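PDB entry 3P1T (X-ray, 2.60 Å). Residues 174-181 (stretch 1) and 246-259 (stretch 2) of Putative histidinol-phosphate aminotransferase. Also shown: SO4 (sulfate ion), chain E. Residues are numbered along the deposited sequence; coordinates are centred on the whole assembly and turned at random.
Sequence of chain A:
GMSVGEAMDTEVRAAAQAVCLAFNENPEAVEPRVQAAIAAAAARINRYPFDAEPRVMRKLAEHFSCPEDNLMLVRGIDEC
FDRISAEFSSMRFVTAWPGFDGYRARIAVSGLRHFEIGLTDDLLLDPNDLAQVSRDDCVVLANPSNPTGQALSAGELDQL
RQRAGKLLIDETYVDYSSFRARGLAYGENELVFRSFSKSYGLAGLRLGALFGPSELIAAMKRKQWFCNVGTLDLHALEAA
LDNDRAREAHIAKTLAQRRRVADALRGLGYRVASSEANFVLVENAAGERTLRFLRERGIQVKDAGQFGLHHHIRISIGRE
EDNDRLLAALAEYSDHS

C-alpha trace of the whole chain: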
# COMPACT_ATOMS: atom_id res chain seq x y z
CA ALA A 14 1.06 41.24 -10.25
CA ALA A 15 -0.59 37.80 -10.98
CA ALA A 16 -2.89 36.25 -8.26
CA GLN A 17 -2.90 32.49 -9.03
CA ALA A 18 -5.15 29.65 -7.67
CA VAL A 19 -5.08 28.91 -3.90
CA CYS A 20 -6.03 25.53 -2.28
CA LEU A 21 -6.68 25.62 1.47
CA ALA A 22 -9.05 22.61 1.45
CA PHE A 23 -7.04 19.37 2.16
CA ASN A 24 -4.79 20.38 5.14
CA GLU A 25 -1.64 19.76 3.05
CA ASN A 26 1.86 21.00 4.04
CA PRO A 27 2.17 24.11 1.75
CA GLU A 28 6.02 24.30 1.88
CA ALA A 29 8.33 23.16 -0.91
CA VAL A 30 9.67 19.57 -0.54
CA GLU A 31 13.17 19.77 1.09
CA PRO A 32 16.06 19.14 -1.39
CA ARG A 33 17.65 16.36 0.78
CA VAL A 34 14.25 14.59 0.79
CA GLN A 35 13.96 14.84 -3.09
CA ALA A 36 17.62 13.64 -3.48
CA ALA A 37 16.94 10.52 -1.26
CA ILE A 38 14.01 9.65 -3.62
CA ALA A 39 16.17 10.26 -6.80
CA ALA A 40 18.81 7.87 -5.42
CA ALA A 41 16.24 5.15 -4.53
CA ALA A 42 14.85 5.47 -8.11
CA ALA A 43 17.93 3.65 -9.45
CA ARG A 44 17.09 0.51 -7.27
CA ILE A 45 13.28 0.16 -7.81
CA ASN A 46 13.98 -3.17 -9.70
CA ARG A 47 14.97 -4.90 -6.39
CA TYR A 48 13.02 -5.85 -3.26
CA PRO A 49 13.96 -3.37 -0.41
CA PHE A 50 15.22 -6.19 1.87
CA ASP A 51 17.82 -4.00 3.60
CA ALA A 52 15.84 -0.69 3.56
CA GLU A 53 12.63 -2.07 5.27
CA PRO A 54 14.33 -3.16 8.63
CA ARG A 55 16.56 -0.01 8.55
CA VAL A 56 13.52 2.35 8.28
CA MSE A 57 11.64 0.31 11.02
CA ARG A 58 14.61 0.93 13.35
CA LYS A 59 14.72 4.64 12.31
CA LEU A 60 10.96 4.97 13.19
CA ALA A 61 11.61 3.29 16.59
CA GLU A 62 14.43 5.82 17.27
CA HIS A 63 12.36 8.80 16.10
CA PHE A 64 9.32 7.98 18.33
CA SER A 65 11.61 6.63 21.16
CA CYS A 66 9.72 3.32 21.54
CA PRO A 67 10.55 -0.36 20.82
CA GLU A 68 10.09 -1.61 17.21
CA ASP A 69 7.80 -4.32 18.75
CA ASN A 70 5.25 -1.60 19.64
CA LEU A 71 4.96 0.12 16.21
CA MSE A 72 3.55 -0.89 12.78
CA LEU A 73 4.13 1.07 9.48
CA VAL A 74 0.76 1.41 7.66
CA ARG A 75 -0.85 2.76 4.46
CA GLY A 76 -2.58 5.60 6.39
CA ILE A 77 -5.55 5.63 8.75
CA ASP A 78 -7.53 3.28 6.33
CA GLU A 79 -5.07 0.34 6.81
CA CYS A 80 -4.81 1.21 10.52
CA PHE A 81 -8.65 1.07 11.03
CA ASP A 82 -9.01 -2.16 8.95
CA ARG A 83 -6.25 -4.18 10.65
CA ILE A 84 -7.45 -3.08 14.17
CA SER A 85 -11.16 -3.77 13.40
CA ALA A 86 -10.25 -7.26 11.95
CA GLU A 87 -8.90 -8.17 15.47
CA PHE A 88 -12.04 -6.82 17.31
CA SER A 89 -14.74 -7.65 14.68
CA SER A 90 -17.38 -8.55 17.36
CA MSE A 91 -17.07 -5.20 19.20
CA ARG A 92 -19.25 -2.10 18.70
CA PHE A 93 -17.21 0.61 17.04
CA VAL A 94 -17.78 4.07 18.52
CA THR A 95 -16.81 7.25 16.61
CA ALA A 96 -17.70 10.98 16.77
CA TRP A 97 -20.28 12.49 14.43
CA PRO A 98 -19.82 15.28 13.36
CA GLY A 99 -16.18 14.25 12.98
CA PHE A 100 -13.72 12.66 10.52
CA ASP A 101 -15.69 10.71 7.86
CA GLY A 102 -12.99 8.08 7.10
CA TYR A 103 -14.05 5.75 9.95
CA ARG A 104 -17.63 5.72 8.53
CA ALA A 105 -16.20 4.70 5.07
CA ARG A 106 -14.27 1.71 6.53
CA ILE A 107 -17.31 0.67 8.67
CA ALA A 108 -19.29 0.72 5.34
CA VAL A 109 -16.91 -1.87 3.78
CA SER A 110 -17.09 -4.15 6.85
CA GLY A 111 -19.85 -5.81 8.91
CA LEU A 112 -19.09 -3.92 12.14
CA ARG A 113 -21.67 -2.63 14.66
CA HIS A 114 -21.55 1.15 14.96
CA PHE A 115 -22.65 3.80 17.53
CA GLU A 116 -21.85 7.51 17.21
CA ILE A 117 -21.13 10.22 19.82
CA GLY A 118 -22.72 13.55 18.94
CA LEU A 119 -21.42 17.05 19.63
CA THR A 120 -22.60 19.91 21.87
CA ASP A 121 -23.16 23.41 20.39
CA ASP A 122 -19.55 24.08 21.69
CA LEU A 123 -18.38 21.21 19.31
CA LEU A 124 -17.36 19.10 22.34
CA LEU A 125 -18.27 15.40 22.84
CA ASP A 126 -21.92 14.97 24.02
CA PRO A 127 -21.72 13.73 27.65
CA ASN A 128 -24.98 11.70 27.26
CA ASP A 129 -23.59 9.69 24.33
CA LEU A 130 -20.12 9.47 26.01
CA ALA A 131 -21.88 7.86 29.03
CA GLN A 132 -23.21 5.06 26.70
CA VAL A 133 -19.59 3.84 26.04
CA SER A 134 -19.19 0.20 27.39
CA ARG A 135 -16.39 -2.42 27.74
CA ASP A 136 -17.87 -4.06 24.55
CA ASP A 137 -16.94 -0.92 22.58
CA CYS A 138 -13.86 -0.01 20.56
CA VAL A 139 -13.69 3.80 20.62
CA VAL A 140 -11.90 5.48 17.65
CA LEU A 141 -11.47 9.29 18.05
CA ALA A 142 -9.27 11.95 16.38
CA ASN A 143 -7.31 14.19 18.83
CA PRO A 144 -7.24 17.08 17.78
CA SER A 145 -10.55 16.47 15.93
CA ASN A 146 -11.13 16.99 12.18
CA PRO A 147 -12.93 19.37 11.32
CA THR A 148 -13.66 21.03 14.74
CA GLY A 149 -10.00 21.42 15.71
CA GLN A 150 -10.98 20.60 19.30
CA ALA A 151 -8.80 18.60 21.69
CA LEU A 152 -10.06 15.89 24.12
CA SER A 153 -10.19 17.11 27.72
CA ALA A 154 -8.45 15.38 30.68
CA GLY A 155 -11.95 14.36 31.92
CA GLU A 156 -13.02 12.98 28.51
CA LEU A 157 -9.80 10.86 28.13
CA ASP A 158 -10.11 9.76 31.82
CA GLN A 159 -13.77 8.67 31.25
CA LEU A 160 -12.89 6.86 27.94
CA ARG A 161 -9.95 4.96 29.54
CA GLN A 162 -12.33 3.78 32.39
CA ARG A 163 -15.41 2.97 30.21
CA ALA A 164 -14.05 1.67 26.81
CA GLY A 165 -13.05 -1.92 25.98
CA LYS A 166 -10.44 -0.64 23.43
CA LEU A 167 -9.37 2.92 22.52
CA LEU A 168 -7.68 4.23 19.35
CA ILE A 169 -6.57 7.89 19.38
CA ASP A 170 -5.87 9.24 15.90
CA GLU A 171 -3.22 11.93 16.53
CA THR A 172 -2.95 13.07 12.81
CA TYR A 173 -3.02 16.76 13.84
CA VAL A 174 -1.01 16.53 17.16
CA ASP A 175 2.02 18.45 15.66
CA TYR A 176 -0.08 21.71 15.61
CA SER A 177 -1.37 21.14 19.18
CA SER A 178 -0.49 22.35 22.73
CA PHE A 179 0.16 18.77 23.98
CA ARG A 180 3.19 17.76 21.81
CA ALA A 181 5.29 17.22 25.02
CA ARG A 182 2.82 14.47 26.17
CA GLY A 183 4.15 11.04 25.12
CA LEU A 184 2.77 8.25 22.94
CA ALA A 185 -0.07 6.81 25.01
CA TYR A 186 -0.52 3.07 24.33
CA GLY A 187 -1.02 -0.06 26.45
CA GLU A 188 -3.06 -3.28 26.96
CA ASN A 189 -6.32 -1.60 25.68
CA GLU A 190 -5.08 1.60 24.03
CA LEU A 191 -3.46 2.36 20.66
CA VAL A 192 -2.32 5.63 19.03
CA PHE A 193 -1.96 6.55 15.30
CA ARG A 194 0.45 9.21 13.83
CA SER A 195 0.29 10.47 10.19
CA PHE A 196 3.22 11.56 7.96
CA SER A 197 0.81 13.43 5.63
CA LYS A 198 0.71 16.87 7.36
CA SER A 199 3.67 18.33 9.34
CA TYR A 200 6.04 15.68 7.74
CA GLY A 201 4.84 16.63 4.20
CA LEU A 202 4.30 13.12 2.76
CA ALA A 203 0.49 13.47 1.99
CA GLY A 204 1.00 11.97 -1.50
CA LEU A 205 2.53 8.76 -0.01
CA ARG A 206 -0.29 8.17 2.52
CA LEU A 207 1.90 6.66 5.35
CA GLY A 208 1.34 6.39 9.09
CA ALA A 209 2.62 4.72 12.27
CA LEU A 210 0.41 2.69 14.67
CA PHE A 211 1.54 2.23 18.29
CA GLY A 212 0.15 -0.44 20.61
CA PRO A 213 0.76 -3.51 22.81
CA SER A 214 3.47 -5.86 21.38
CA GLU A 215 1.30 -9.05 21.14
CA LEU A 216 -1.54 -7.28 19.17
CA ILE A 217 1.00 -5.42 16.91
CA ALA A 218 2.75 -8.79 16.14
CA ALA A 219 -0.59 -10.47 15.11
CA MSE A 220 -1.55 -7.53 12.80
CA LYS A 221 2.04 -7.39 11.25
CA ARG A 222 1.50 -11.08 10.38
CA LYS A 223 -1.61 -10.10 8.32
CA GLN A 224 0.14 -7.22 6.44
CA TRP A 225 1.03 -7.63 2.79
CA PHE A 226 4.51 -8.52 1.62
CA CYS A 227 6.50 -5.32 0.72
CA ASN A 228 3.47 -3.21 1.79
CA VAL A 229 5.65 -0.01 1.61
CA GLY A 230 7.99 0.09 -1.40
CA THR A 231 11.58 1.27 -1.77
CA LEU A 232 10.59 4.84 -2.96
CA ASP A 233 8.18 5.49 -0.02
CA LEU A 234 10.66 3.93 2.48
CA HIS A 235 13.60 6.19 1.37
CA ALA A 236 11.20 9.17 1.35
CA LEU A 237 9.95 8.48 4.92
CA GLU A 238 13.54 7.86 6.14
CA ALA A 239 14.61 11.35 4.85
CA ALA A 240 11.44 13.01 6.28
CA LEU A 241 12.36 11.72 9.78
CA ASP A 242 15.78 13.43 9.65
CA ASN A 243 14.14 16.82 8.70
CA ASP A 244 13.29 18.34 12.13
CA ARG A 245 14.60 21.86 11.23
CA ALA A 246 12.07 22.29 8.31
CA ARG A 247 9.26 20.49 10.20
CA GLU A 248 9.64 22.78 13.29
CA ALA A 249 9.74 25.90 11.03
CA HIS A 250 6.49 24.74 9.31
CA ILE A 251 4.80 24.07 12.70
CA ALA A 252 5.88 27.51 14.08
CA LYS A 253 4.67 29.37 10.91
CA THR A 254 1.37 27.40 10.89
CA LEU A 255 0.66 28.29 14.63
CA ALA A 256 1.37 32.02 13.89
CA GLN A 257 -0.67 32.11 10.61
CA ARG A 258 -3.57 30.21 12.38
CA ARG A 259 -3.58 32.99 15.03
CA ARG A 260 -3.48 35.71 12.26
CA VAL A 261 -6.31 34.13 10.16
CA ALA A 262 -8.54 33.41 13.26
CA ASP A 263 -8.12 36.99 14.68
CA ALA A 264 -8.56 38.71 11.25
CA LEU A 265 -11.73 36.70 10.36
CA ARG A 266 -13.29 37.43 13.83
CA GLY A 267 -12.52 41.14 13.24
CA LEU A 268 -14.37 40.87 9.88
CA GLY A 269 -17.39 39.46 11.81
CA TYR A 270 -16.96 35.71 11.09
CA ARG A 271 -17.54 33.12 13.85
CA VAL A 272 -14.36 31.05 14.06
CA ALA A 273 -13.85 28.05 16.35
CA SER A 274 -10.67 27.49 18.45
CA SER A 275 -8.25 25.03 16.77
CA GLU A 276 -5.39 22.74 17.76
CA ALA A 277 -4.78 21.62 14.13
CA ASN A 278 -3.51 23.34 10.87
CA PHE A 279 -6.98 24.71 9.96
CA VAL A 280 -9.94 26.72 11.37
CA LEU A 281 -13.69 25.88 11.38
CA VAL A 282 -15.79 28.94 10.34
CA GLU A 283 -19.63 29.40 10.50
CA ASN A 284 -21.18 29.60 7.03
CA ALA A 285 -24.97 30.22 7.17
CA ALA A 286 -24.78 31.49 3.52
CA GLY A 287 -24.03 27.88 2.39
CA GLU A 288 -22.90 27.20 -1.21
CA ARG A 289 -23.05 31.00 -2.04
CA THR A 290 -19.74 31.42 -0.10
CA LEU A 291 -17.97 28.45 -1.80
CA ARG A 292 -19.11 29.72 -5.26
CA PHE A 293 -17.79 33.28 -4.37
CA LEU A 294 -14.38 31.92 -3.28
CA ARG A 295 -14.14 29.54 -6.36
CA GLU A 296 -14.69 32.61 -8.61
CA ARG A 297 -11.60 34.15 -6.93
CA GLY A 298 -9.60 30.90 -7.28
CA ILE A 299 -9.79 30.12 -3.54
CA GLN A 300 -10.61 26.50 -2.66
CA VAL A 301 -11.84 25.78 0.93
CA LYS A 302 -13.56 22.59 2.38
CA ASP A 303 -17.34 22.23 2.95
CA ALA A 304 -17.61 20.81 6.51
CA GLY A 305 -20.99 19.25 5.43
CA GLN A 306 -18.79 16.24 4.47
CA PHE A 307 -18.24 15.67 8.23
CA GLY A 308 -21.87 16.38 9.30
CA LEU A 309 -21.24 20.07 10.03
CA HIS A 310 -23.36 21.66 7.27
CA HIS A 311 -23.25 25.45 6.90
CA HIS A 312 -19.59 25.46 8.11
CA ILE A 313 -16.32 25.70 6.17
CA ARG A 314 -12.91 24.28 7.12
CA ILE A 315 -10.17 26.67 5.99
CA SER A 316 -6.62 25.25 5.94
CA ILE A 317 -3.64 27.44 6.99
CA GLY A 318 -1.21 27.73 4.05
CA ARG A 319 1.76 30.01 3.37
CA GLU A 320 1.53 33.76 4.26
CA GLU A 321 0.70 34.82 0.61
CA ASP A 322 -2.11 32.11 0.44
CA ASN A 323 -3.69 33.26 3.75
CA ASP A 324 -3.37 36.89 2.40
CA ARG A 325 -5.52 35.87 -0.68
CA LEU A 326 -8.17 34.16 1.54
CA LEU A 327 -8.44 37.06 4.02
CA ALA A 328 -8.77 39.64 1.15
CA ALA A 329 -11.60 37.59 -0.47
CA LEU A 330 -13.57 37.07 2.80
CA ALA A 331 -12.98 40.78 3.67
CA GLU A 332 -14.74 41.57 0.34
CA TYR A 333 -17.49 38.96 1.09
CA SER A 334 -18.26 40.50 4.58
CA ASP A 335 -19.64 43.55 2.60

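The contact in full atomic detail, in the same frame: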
# COMPACT_ATOMS: atom_id res chain seq x y z
N VAL A 174 -1.70 16.24 15.88
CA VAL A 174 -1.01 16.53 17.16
C VAL A 174 0.17 17.54 16.99
O VAL A 174 0.44 18.28 17.93
CB VAL A 174 -0.51 15.24 17.85
CG1 VAL A 174 0.69 14.63 17.12
CG2 VAL A 174 -0.17 15.49 19.32
N ASP A 175 0.86 17.57 15.83
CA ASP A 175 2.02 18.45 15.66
C ASP A 175 1.65 19.98 15.68
O ASP A 175 2.54 20.82 15.89
CB ASP A 175 2.79 18.10 14.38
CG ASP A 175 3.86 17.02 14.56
OD1 ASP A 175 4.02 16.50 15.71
OD2 ASP A 175 4.59 16.74 13.58
N TYR A 176 0.37 20.32 15.54
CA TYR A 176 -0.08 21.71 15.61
C TYR A 176 -0.75 21.98 16.96
O TYR A 176 -1.35 23.06 17.14
CB TYR A 176 -1.04 22.01 14.45
CG TYR A 176 -0.48 21.63 13.10
CD1 TYR A 176 0.53 22.38 12.50
CD2 TYR A 176 -0.94 20.50 12.43
CE1 TYR A 176 1.06 22.03 11.26
CE2 TYR A 176 -0.41 20.13 11.20
CZ TYR A 176 0.58 20.90 10.61
OH TYR A 176 1.07 20.53 9.38
N SER A 177 -0.69 21.02 17.90
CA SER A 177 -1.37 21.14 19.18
C SER A 177 -0.47 21.74 20.29
O SER A 177 0.68 22.16 20.07
CB SER A 177 -1.90 19.79 19.64
OG SER A 177 -0.84 18.96 20.11
N SER A 178 -1.07 21.82 21.50
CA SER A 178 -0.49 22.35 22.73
C SER A 178 0.00 21.21 23.62
O SER A 178 0.55 21.46 24.69
CB SER A 178 -1.53 23.18 23.48
OG SER A 178 -2.18 24.11 22.62
N PHE A 179 -0.19 19.95 23.19
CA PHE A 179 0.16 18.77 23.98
C PHE A 179 1.19 17.88 23.24
O PHE A 179 1.18 16.66 23.41
CB PHE A 179 -1.11 17.98 24.36
CG PHE A 179 -2.06 17.56 23.26
CD1 PHE A 179 -1.93 16.31 22.64
CD2 PHE A 179 -3.14 18.35 22.91
CE1 PHE A 179 -2.83 15.90 21.66
CE2 PHE A 179 -4.04 17.94 21.92
CZ PHE A 179 -3.88 16.71 21.30
N ARG A 180 2.13 18.49 22.51
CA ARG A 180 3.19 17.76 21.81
C ARG A 180 4.16 17.10 22.80
O ARG A 180 4.70 16.03 22.49
CB ARG A 180 3.98 18.68 20.88
CG ARG A 180 3.20 19.15 19.66
CD ARG A 180 4.08 20.00 18.77
NE ARG A 180 5.14 19.21 18.14
CZ ARG A 180 6.24 19.72 17.59
NH1 ARG A 180 6.47 21.02 17.62
NH2 ARG A 180 7.14 18.92 17.04
N ALA A 181 4.39 17.72 23.97
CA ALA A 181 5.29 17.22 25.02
C ALA A 181 4.83 15.86 25.59
O ALA A 181 5.66 15.01 25.91
CB ALA A 181 5.39 18.24 26.15
N ALA A 246 13.15 21.86 9.21
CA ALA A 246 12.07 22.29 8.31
C ALA A 246 10.68 22.04 8.91
O ALA A 246 9.78 22.87 8.75
CB ALA A 246 12.18 21.57 6.98
N ARG A 247 10.51 20.90 9.59
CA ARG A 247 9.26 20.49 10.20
C ARG A 247 8.89 21.45 11.33
O ARG A 247 7.75 21.90 11.37
CB ARG A 247 9.38 19.06 10.70
CG ARG A 247 8.06 18.40 11.04
CD ARG A 247 8.25 16.95 11.42
NE ARG A 247 7.58 16.66 12.68
CZ ARG A 247 8.21 16.36 13.81
NH1 ARG A 247 9.52 16.21 13.83
NH2 ARG A 247 7.51 16.13 14.92
N GLU A 248 9.87 21.83 12.18
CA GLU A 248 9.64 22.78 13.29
C GLU A 248 9.34 24.19 12.79
O GLU A 248 8.54 24.90 13.41
CB GLU A 248 10.82 22.83 14.26
CG GLU A 248 10.93 21.61 15.17
CD GLU A 248 9.81 21.34 16.16
OE1 GLU A 248 8.99 22.25 16.43
OE2 GLU A 248 9.78 20.22 16.70
N ALA A 249 9.96 24.59 11.66
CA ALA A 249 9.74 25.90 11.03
C ALA A 249 8.32 25.97 10.44
O ALA A 249 7.65 27.01 10.55
CB ALA A 249 10.79 26.15 9.96
N HIS A 250 7.84 24.85 9.87
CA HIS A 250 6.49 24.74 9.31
C HIS A 250 5.45 24.80 10.43
O HIS A 250 4.43 25.47 10.27
CB HIS A 250 6.36 23.44 8.48
CG HIS A 250 4.95 22.96 8.33
ND1 HIS A 250 4.06 23.61 7.49
CD2 HIS A 250 4.32 21.93 8.93
CE1 HIS A 250 2.92 22.95 7.61
NE2 HIS A 250 3.02 21.94 8.46
N ILE A 251 5.71 24.10 11.55
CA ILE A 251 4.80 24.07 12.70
C ILE A 251 4.67 25.48 13.28
O ILE A 251 3.54 25.96 13.44
CB ILE A 251 5.30 23.03 13.75
CG1 ILE A 251 5.05 21.58 13.23
CG2 ILE A 251 4.65 23.25 15.13
CD1 ILE A 251 5.73 20.45 14.01
N ALA A 252 5.82 26.16 13.52
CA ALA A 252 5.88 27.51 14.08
C ALA A 252 5.10 28.52 13.23
O ALA A 252 4.28 29.26 13.77
CB ALA A 252 7.33 27.95 14.22
N LYS A 253 5.33 28.50 11.90
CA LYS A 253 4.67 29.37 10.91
C LYS A 253 3.17 29.07 10.87
O LYS A 253 2.38 30.01 10.83
CB LYS A 253 5.32 29.17 9.53
CG LYS A 253 4.80 30.03 8.38
CD LYS A 253 5.61 29.72 7.12
CE LYS A 253 5.10 30.41 5.88
NZ LYS A 253 5.97 30.12 4.70
N THR A 254 2.78 27.78 10.91
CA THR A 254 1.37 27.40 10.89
C THR A 254 0.65 27.93 12.16
O THR A 254 -0.43 28.49 12.01
CB THR A 254 1.22 25.89 10.75
OG1 THR A 254 1.80 25.50 9.50
CG2 THR A 254 -0.22 25.45 10.77
N LEU A 255 1.26 27.81 13.37
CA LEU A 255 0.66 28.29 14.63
C LEU A 255 0.44 29.82 14.60
O LEU A 255 -0.57 30.32 15.13
CB LEU A 255 1.51 27.94 15.88
CG LEU A 255 1.89 26.47 16.20
CD1 LEU A 255 2.44 26.35 17.61
CD2 LEU A 255 0.73 25.53 16.07
N ALA A 256 1.39 30.56 14.00
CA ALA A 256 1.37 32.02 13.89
C ALA A 256 0.34 32.48 12.85
O ALA A 256 -0.38 33.46 13.10
CB ALA A 256 2.75 32.55 13.53
N GLN A 257 0.28 31.79 11.68
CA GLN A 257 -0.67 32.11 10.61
C GLN A 257 -2.10 31.72 11.03
O GLN A 257 -3.04 32.45 10.69
CB GLN A 257 -0.28 31.44 9.30
CG GLN A 257 0.91 32.08 8.60
CD GLN A 257 0.61 33.48 8.11
OE1 GLN A 257 -0.30 33.72 7.31
NE2 GLN A 257 1.39 34.44 8.60
N ARG A 258 -2.27 30.63 11.83
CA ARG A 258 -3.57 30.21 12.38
C ARG A 258 -4.12 31.32 13.32
O ARG A 258 -5.30 31.67 13.26
CB ARG A 258 -3.45 28.87 13.12
CG ARG A 258 -4.78 28.26 13.57
CD ARG A 258 -4.58 26.93 14.30
NE ARG A 258 -3.84 27.08 15.56
CZ ARG A 258 -3.24 26.08 16.21
NH1 ARG A 258 -3.24 24.86 15.71
NH2 ARG A 258 -2.59 26.32 17.34
N ARG A 259 -3.23 31.91 14.13
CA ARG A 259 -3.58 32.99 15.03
C ARG A 259 -3.99 34.23 14.20
O ARG A 259 -5.05 34.80 14.48
CB ARG A 259 -2.40 33.27 15.98
CG ARG A 259 -2.54 34.49 16.92
CD ARG A 259 -3.82 34.53 17.75
NE ARG A 259 -3.94 33.40 18.67
CZ ARG A 259 -5.09 32.96 19.14
NH1 ARG A 259 -6.23 33.52 18.75
NH2 ARG A 259 -5.12 31.92 19.97
S SO4 E . -8.72 30.85 20.24
O1 SO4 E . -9.91 30.43 20.98
O2 SO4 E . -7.52 30.43 21.00
O3 SO4 E . -8.75 32.30 20.11
O4 SO4 E . -8.72 30.26 18.87
O HOH W 1 -1.62 24.73 19.38

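The contact lays a short 3-10 turn and the loop after it against one side of a helix, and most of the charged side chains that enter it are paired. Tyr-176 is the centre. Its ring passes Thr-254, with CD1 3.6 Å from Thr-254 CG2, and carries the hydroxyl to the imidazole of His-250, where Tyr-176 OH and His-250 NE2 form a short 2.6 Å hydrogen bond. Both residues are buried, and the bond gives each of these polar atoms a partner.

The backbone of the same tyrosine is served as carefully. The 3-10 turn ends here, and Tyr-176 O accepts from Arg-258 NH1 at 3.0 Å, near the guanidinium plane. Water 1 adds a second link, donating to Tyr-176 O at 2.8 Å and accepting from Arg-258 NH2 at 2.8 Å. One carbonyl thus holds two donors, while Leu-255 CD2 packs 3.4 Å from that oxygen.

Towards the start of the helix, charge takes over. Asp-175 OD2 receives both Arg-247 NE (3.1 Å) and Arg-247 NH2 (3.3 Å), a salt bridge in which one carboxylate oxygen takes both donors and is also bonded elsewhere in the structure. Arg-180 NE keeps a long salt bridge to Asp-175 OD1, 3.8 Å. Arg-180 and Glu-248 pair differently, oxygen for nitrogen: Arg-180 NH1 to Glu-248 OE1 and Arg-180 NH2 to Glu-248 OE2, each 3.0 Å. These acids offset a close approach of like charges, Arg-180 NH2 to Arg-247 NH2 at 3.5 Å.

Ile-251 CD1 lies over one face of the Arg-180 guanidinium, 3.7 Å from Arg-180 NH2, with Glu-248 at the edge, and reaches Asp-175 CB at 3.8 Å.

Each segment also settles its own needs. Ser-177, whose CA-to-CB bond points away from the helix, donates through OG to Val-174 O at 2.6 Å and accepts there from Phe-179 N at 3.3 Å; Thr-254 OG1 donates to His-250 O at 2.7 Å.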